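Local coordinates for protein DyP (Bjerkandera adusta, PDB 3VXJ) that binds heme b and probably acts as a peroxidase, using hydrogen peroxide to oxidise dyes and phenols, as other DyP-type enzymes do, at residues 282-285 / 286-289; 404-407 / 408-411; 140-143 / 144-147. All coordinates share one frame; numbering follows the deposited sequence.

Interaction 1. Residues 282-285 / 286-289; sequences GADP and QRNN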
ATOM      1  N   GLY A 282      16.238  10.866   7.252  1.00 11.86           N
ATOM      2  CA  GLY A 282      14.852  10.525   6.910  1.00 12.26           C
ATOM      3  C   GLY A 282      14.299  11.335   5.753  1.00 13.08           C
ATOM      4  O   GLY A 282      13.557  10.809   4.917  1.00 13.17           O
ATOM      5  N   ALA A 283      14.675  12.610   5.710  1.00 14.16           N
ATOM      6  CA  ALA A 283      14.220  13.533   4.673  1.00 14.70           C
ATOM      7  C   ALA A 283      15.164  13.575   3.470  1.00 15.00           C
ATOM      8  O   ALA A 283      15.112  14.511   2.665  1.00 16.18           O
ATOM      9  CB  ALA A 283      14.052  14.930   5.267  1.00 15.87           C
ATOM     10  N   ASP A 284      16.028  12.576   3.343  1.00 13.48           N
ATOM     11  CA  ASP A 284      17.026  12.563   2.269  1.00 13.18           C
ATOM     12  C   ASP A 284      16.795  11.387   1.327  1.00 12.80           C
ATOM     13  O   ASP A 284      17.279  10.292   1.601  1.00 12.00           O
ATOM     14  CB  ASP A 284      18.443  12.492   2.847  1.00 13.23           C
ATOM     15  CG  ASP A 284      19.528  12.586   1.774  1.00 12.10           C
ATOM     16  OD1 ASP A 284      19.195  12.618   0.572  1.00 13.59           O
ATOM     17  OD2 ASP A 284      20.718  12.600   2.140  1.00 14.47           O
ATOM     18  N   PRO A 285      16.084  11.601   0.202  1.00 12.99           N
ATOM     19  CA  PRO A 285      15.792  10.441  -0.657  1.00 12.81           C
ATOM     20  C   PRO A 285      17.032   9.829  -1.305  1.00 12.37           C
ATOM     21  O   PRO A 285      16.975   8.697  -1.790  1.00 11.76           O
ATOM     22  CB  PRO A 285      14.870  11.019  -1.732  1.00 13.63           C
ATOM     23  CG  PRO A 285      15.203  12.477  -1.780  1.00 14.57           C
ATOM     24  CD  PRO A 285      15.566  12.861  -0.368  1.00 13.91           C
ATOM     25  N   GLN A 286      18.147  10.556  -1.287  1.00 12.27           N
ATOM     26  CA  GLN A 286      19.407  10.049  -1.828  1.00 12.97           C
ATOM     27  C   GLN A 286      20.140   9.083  -0.896  1.00 12.23           C
ATOM     28  O   GLN A 286      21.088   8.413  -1.314  1.00 13.10           O
ATOM     29  CB  GLN A 286      20.329  11.211  -2.205  1.00 13.93           C
ATOM     30  CG  GLN A 286      19.764  12.116  -3.294  1.00 16.39           C
ATOM     31  CD  GLN A 286      19.778  11.470  -4.666  1.00 19.58           C
ATOM     32  OE1 GLN A 286      20.594  10.584  -4.945  1.00 21.43           O
ATOM     33  NE2 GLN A 286      18.886  11.924  -5.541  1.00 21.36           N
ATOM     34  N   ARG A 287      19.707   9.007   0.361  1.00 11.71           N
ATOM     35  CA  ARG A 287      20.336   8.116   1.332  1.00 11.91           C
ATOM     36  C   ARG A 287      19.360   7.271   2.141  1.00 11.04           C
ATOM     37  O   ARG A 287      19.742   6.214   2.642  1.00 10.46           O
ATOM     38  CB  ARG A 287      21.211   8.905   2.305  1.00 12.60           C
ATOM     39  CG  ARG A 287      22.499   9.476   1.754  1.00 16.41           C
ATOM     40  CD  ARG A 287      23.279  10.143   2.889  1.00 20.81           C
ATOM     41  NE  ARG A 287      22.480  11.150   3.594  1.00 23.01           N
ATOM     42  CZ  ARG A 287      22.455  11.323   4.916  1.00 23.59           C
ATOM     43  NH1 ARG A 287      23.179  10.555   5.728  1.00 23.58           N
ATOM     44  NH2 ARG A 287      21.685  12.266   5.434  1.00 23.69           N
ATOM     45  N   ASN A 288      18.113   7.715   2.284  1.00 10.66           N
ATOM     46  CA  ASN A 288      17.167   7.011   3.171  1.00 10.34           C
ATOM     47  C   ASN A 288      16.744   5.623   2.688  1.00  9.57           C
ATOM     48  O   ASN A 288      16.067   4.879   3.418  1.00  9.80           O
ATOM     49  CB  ASN A 288      15.951   7.872   3.549  1.00 10.30           C
ATOM     50  CG  ASN A 288      15.027   8.160   2.378  1.00 11.23           C
ATOM     51  OD1 ASN A 288      15.136   7.570   1.296  1.00 10.77           O
ATOM     52  ND2 ASN A 288      14.095   9.090   2.596  1.00 11.92           N
ATOM     53  N   ASN A 289      17.150   5.261   1.474  1.00  9.41           N
ATOM     54  CA  ASN A 289      16.888   3.912   0.975  1.00  9.58           C
ATOM     55  C   ASN A 289      18.161   3.123   0.678  1.00  9.54           C
ATOM     56  O   ASN A 289      18.101   2.005   0.164  1.00  9.62           O
ATOM     57  CB  ASN A 289      15.983   3.951  -0.259  1.00  9.64           C
ATOM     58  CG  ASN A 289      14.901   2.893  -0.203  1.00 10.00           C
ATOM     59  OD1 ASN A 289      14.620   2.336   0.863  1.00  9.34           O
ATOM     60  ND2 ASN A 289      14.278   2.626  -1.337  1.00 10.53           N
TER
HETATM   61  O   HOH W   1      18.442   6.404  -0.825  1.00  5.23           O
HETATM   62  O   HOH W   2      14.702   7.214  -1.435  1.00  7.23           O
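Asp284 and Arg287 meet in a salt bridge: NE of Arg287 reaches OD2 of Asp284 at 2.7 Å, nearly straight at 170°. The carboxylate oxygen lies at the edge of the guanidinium, in its plane, while NE meets OD2 on the anti side, tilted from the carboxylate plane. The other oxygen, OD1, takes the backbone N of Gln286 at 3.0 Å from above that plane. Both bonds depend on CG of Asp284 standing anti to its own N (chi1 -176°), which turns the carboxylate onto the chain that follows. The backbone closes the same turn, as Asp284 O accepts from Arg287 N at 3.0 Å and Asn288 N at 2.8 Å. Asn288 then reaches back, ND2 giving a hydrogen bond to Gly282 O at 2.9 Å, and so ties the turn to the end of helix 279-282. Gly282 O lies in the plane of the Asn288 amide, while ND2 comes from above the carbonyl plane. Water 2 joins OD1 of Asn288 to Pro285 O. Further out, Asn288 O binds Arg263, and Asn289 bonds to Ser174 and Arg315. The arrangement is an Asx motif built on an Asp-Pro turn, leading straight into the second shell of the heme pocket.

Interaction 2. Residues 404-407 / 408-411; sequences GLDP and LNQN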
ATOM      1  N   GLY A 404      13.412 -10.240  18.961  1.00  9.50           N
ATOM      2  CA  GLY A 404      14.481  -9.342  18.580  1.00  9.57           C
ATOM      3  C   GLY A 404      14.220  -7.857  18.619  1.00  9.04           C
ATOM      4  O   GLY A 404      15.081  -7.088  18.218  1.00  9.46           O
ATOM      5  N   LEU A 405      13.067  -7.433  19.126  1.00  8.95           N
ATOM      6  CA  LEU A 405      12.774  -5.996  19.175  1.00  8.78           C
ATOM      7  C   LEU A 405      13.702  -5.225  20.117  1.00  8.72           C
ATOM      8  O   LEU A 405      13.995  -4.058  19.872  1.00  8.69           O
ATOM      9  CB  LEU A 405      11.303  -5.731  19.519  1.00  9.15           C
ATOM     10  CG  LEU A 405      10.221  -6.290  18.587  1.00 10.26           C
ATOM     11  CD1 LEU A 405       8.851  -5.779  19.027  1.00 10.18           C
ATOM     12  CD2 LEU A 405      10.482  -5.964  17.114  1.00 10.09           C
ATOM     13  N   ASP A 406      14.149  -5.867  21.187  1.00  9.02           N
ATOM     14  CA  ASP A 406      15.133  -5.266  22.077  1.00  9.50           C
ATOM     15  C   ASP A 406      16.528  -5.689  21.624  1.00  9.75           C
ATOM     16  O   ASP A 406      16.906  -6.856  21.771  1.00  9.44           O
ATOM     17  CB  ASP A 406      14.874  -5.681  23.532  1.00 10.25           C
ATOM     18  CG  ASP A 406      15.776  -4.969  24.520  1.00 12.07           C
ATOM     19  OD1 ASP A 406      16.850  -4.490  24.116  1.00 11.97           O
ATOM     20  OD2 ASP A 406      15.421  -4.901  25.713  1.00 13.36           O
ATOM     21  N   PRO A 407      17.309  -4.736  21.089  1.00  9.29           N
ATOM     22  CA  PRO A 407      18.622  -5.102  20.553  1.00  9.79           C
ATOM     23  C   PRO A 407      19.590  -5.658  21.595  1.00 10.37           C
ATOM     24  O   PRO A 407      20.546  -6.333  21.227  1.00 10.27           O
ATOM     25  CB  PRO A 407      19.148  -3.777  19.994  1.00  9.56           C
ATOM     26  CG  PRO A 407      18.477  -2.719  20.840  1.00  9.38           C
ATOM     27  CD  PRO A 407      17.091  -3.277  21.074  1.00  9.72           C
ATOM     28  N   LEU A 408      19.341  -5.378  22.875  1.00 10.87           N
ATOM     29  CA  LEU A 408      20.223  -5.848  23.951  1.00 11.40           C
ATOM     30  C   LEU A 408      19.693  -7.119  24.607  1.00 11.95           C
ATOM     31  O   LEU A 408      20.345  -7.684  25.479  1.00 12.82           O
ATOM     32  CB  LEU A 408      20.469  -4.748  25.003  1.00 11.83           C
ATOM     33  CG  LEU A 408      20.978  -3.388  24.496  1.00 11.14           C
ATOM     34  CD1 LEU A 408      21.309  -2.459  25.662  1.00 13.14           C
ATOM     35  CD2 LEU A 408      22.186  -3.532  23.563  1.00 13.41           C
ATOM     36  N   ASN A 409      18.506  -7.552  24.184  1.00 11.87           N
ATOM     37  CA  ASN A 409      17.905  -8.801  24.666  1.00 12.13           C
ATOM     38  C   ASN A 409      17.139  -9.456  23.524  1.00 11.16           C
ATOM     39  O   ASN A 409      15.909  -9.518  23.538  1.00 10.97           O
ATOM     40  CB  ASN A 409      16.953  -8.543  25.848  1.00 12.88           C
ATOM     41  CG  ASN A 409      17.629  -7.869  27.027  1.00 17.47           C
ATOM     42  OD1 ASN A 409      17.460  -6.667  27.248  1.00 22.23           O
ATOM     43  ND2 ASN A 409      18.392  -8.637  27.790  1.00 19.44           N
ATOM     44  N   GLN A 410      17.875  -9.928  22.523  1.00 10.89           N
ATOM     45  CA  GLN A 410      17.260 -10.313  21.248  1.00 11.04           C
ATOM     46  C   GLN A 410      16.393 -11.559  21.322  1.00 11.54           C
ATOM     47  O   GLN A 410      15.480 -11.736  20.518  1.00 11.49           O
ATOM     48  CB  GLN A 410      18.323 -10.444  20.158  1.00 10.62           C
ATOM     49  CG  GLN A 410      18.994  -9.099  19.879  1.00 10.16           C
ATOM     50  CD  GLN A 410      20.110  -9.163  18.846  1.00  9.56           C
ATOM     51  OE1 GLN A 410      20.147 -10.051  17.984  1.00 10.03           O
ATOM     52  NE2 GLN A 410      21.016  -8.197  18.917  1.00  9.03           N
ATOM     53  N   ASN A 411      16.661 -12.408  22.310  1.00 12.46           N
ATOM     54  CA  ASN A 411      15.824 -13.586  22.522  1.00 13.85           C
ATOM     55  C   ASN A 411      14.493 -13.294  23.202  1.00 13.76           C
ATOM     56  O   ASN A 411      13.633 -14.170  23.271  1.00 14.44           O
ATOM     57  CB  ASN A 411      16.581 -14.680  23.274  1.00 15.09           C
ATOM     58  CG  ASN A 411      17.365 -15.583  22.346  1.00 17.85           C
ATOM     59  OD1 ASN A 411      16.923 -15.901  21.234  1.00 21.59           O
ATOM     60  ND2 ASN A 411      18.529 -16.015  22.800  1.00 20.62           N
TER
HETATM   61  O   HOH W   3      13.938  -8.721  21.801  1.00  6.85           O
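The carboxylate of Asp406 lies over the turn it starts: Leu408 N meets OD1 at 2.9 Å from above the carboxylate plane, and the side chain of Asn409 runs alongside, pointing the same way, with its amide plane almost perpendicular to the carboxylate (86°). NE2 of Gln410 reaches Pro407 O at 3.0 Å, with that oxygen in the plane of the amide. The bond from Leu408 N to OD1 makes an Asx turn, superposed on a type I beta turn from Asp406 to Asn409, in the loop between strands 401-403 and 413-415. The turn itself is closed by Asn409 N to Asp406 O at 3.0 Å. CG of Asp406 stands anti to the backbone N (chi1 -174°), which carries OD1 forward over Pro407 to the N of Leu408. Pro407 has no N-H to give and fills the second position of the turn, its ring packed on Phe255 and Arg259 of helix 249-261.

Gln410 has a chain extended beyond CG, and this lays its amide beside the turn, within reach of Pro407 O. There OE1 also accepts from Glu300 N, and NE2 gives to Asp299 OD2 as well, so bonds at both ends of the amide hold its rotation. The loop is tied to helix 249-261 as well, through Arg259, which binds Gly404 O and Leu405 O. This is structural packing of a surface loop, away from the heme. At the base of the loop, Gly404 N makes a weak bond to Gln410 O at 3.0 Å, strongly bent. Between that base and the turn sits water 3, which accepts from Asp406 N at 2.9 Å and donates to Asn409 O at 2.7 Å.

Interaction 3. Residues 140-143 / 144-147; sequences STFG and SSIT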
ATOM      1  N   SER A 140     -22.997  12.731 -12.994  1.00 15.34           N
ATOM      2  CA  SER A 140     -23.585  13.388 -14.162  1.00 16.33           C
ATOM      3  C   SER A 140     -23.310  12.622 -15.457  1.00 15.89           C
ATOM      4  O   SER A 140     -24.187  12.495 -16.313  1.00 17.17           O
ATOM      5  CB  SER A 140     -23.069  14.826 -14.281  1.00 16.70           C
ATOM      6  OG  SER A 140     -23.660  15.491 -15.387  1.00 20.74           O
ATOM      7  N   THR A 141     -22.092  12.111 -15.597  1.00 14.42           N
ATOM      8  CA  THR A 141     -21.687  11.416 -16.816  1.00 14.63           C
ATOM      9  C   THR A 141     -22.258   9.998 -16.889  1.00 14.15           C
ATOM     10  O   THR A 141     -22.761   9.571 -17.931  1.00 14.69           O
ATOM     11  CB  THR A 141     -20.148  11.405 -16.950  1.00 14.37           C
ATOM     12  OG1 THR A 141     -19.676  12.760 -17.009  1.00 16.61           O
ATOM     13  CG2 THR A 141     -19.707  10.671 -18.216  1.00 15.51           C
ATOM     14  N   PHE A 142     -22.192   9.267 -15.779  1.00 13.40           N
ATOM     15  CA  PHE A 142     -22.629   7.871 -15.766  1.00 13.49           C
ATOM     16  C   PHE A 142     -24.100   7.701 -15.428  1.00 14.07           C
ATOM     17  O   PHE A 142     -24.720   6.730 -15.865  1.00 14.39           O
ATOM     18  CB  PHE A 142     -21.741   7.029 -14.844  1.00 12.92           C
ATOM     19  CG  PHE A 142     -20.354   6.831 -15.384  1.00 12.02           C
ATOM     20  CD1 PHE A 142     -20.047   5.704 -16.139  1.00 11.59           C
ATOM     21  CD2 PHE A 142     -19.363   7.781 -15.164  1.00 11.71           C
ATOM     22  CE1 PHE A 142     -18.769   5.527 -16.666  1.00 12.25           C
ATOM     23  CE2 PHE A 142     -18.076   7.610 -15.681  1.00 11.50           C
ATOM     24  CZ  PHE A 142     -17.785   6.481 -16.440  1.00 11.82           C
ATOM     25  N   GLY A 143     -24.651   8.630 -14.650  1.00 14.55           N
ATOM     26  CA  GLY A 143     -26.060   8.573 -14.271  1.00 15.43           C
ATOM     27  C   GLY A 143     -26.423   7.241 -13.646  1.00 15.41           C
ATOM     28  O   GLY A 143     -25.645   6.673 -12.875  1.00 15.46           O
ATOM     29  N   SER A 144     -27.595   6.731 -14.017  1.00 16.00           N
ATOM     30  CA  SER A 144     -28.103   5.483 -13.456  1.00 16.15           C
ATOM     31  C   SER A 144     -27.448   4.223 -14.037  1.00 15.10           C
ATOM     32  O   SER A 144     -27.822   3.115 -13.660  1.00 15.54           O
ATOM     33  CB  SER A 144     -29.621   5.409 -13.626  1.00 17.14           C
ATOM     34  OG  SER A 144     -29.958   5.394 -14.994  1.00 19.78           O
ATOM     35  N   SER A 145     -26.469   4.381 -14.936  1.00 14.17           N
ATOM     36  CA  SER A 145     -25.721   3.225 -15.454  1.00 13.34           C
ATOM     37  C   SER A 145     -24.873   2.574 -14.364  1.00 12.55           C
ATOM     38  O   SER A 145     -24.457   1.428 -14.504  1.00 12.16           O
ATOM     39  CB  SER A 145     -24.853   3.589 -16.666  1.00 13.56           C
ATOM     40  OG  SER A 145     -23.678   4.305 -16.302  1.00 13.87           O
ATOM     41  N   ILE A 146     -24.625   3.319 -13.286  1.00 12.35           N
ATOM     42  CA  ILE A 146     -23.926   2.799 -12.110  1.00 12.75           C
ATOM     43  C   ILE A 146     -24.680   3.109 -10.822  1.00 12.70           C
ATOM     44  O   ILE A 146     -25.527   4.012 -10.773  1.00 13.36           O
ATOM     45  CB  ILE A 146     -22.469   3.345 -11.966  1.00 12.29           C
ATOM     46  CG1 ILE A 146     -22.457   4.851 -11.659  1.00 12.44           C
ATOM     47  CG2 ILE A 146     -21.615   2.976 -13.188  1.00 12.42           C
ATOM     48  CD1 ILE A 146     -21.070   5.426 -11.405  1.00 13.25           C
ATOM     49  N   THR A 147     -24.372   2.330  -9.789  1.00 13.03           N
ATOM     50  CA  THR A 147     -24.747   2.666  -8.421  1.00 13.44           C
ATOM     51  C   THR A 147     -23.452   2.790  -7.634  1.00 12.79           C
ATOM     52  O   THR A 147     -22.598   1.894  -7.659  1.00 12.27           O
ATOM     53  CB  THR A 147     -25.659   1.598  -7.782  1.00 13.71           C
ATOM     54  OG1 THR A 147     -26.904   1.556  -8.488  1.00 15.69           O
ATOM     55  CG2 THR A 147     -25.942   1.917  -6.315  1.00 15.40           C
TER
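Ser145 has its OG set between the backbone N and the carbonyl carbon (chi1 76°), and from there the hydroxyl turns back to Phe142 O, giving its proton at 2.7 Å. Ile146, with CG1 similarly placed (chi1 67°), swings CD1 toward the same residue. A beta turn of type II' geometry runs from Phe142 to Ser145, with Gly143 at positive phi, joining the end of helix 128-142 to edge strand 146-155 in the four-stranded antiparallel sheet of the DyP alpha+beta barrel domain. The turn closes with Ser145 N on Phe142 O at 3.1 Å. One carbonyl at the helix end is therefore gripped twice by a single residue, N and OG coming from the same face of its plane, each moderately tilted from it.

The phenyl group of Phe142 heads inward, away from the turn, where Phe121 and Tyr44 meet it edge-to-face and Ala40 of helix 34-48 also touches it. Ser145 packs against Ser36 and Phe37 of that helix, and its backbone bonds to Asn32, beginning the pairing with strand 23-31. Ser145 OG lies at the edge of the Phe142 ring, in plane, 3.9 Å from CD1, while Ile146 CD1 rests 3.9 Å from Phe142 CB.

In the fold
All three contacts are tight reversals of the chain, but they hold different elements. Interactions 1 and 2 share one chemistry: an Asp-Pro pair whose carboxylate takes a backbone N-H two residues on, with a later amide side chain reaching back to a carbonyl. Interaction 1 sits near the heme, partly buried, and adds a salt bridge; interaction 2, about 26 Å away between centres, is a peripheral loop bound to helix 249-261. Interaction 3 lies about 45 Å from interaction 1, on the other side of the chain's centre, in the N-terminal barrel domain. It is more buried, needs no charge, and combines a serine hydroxyl with apolar packing to join helix and strand.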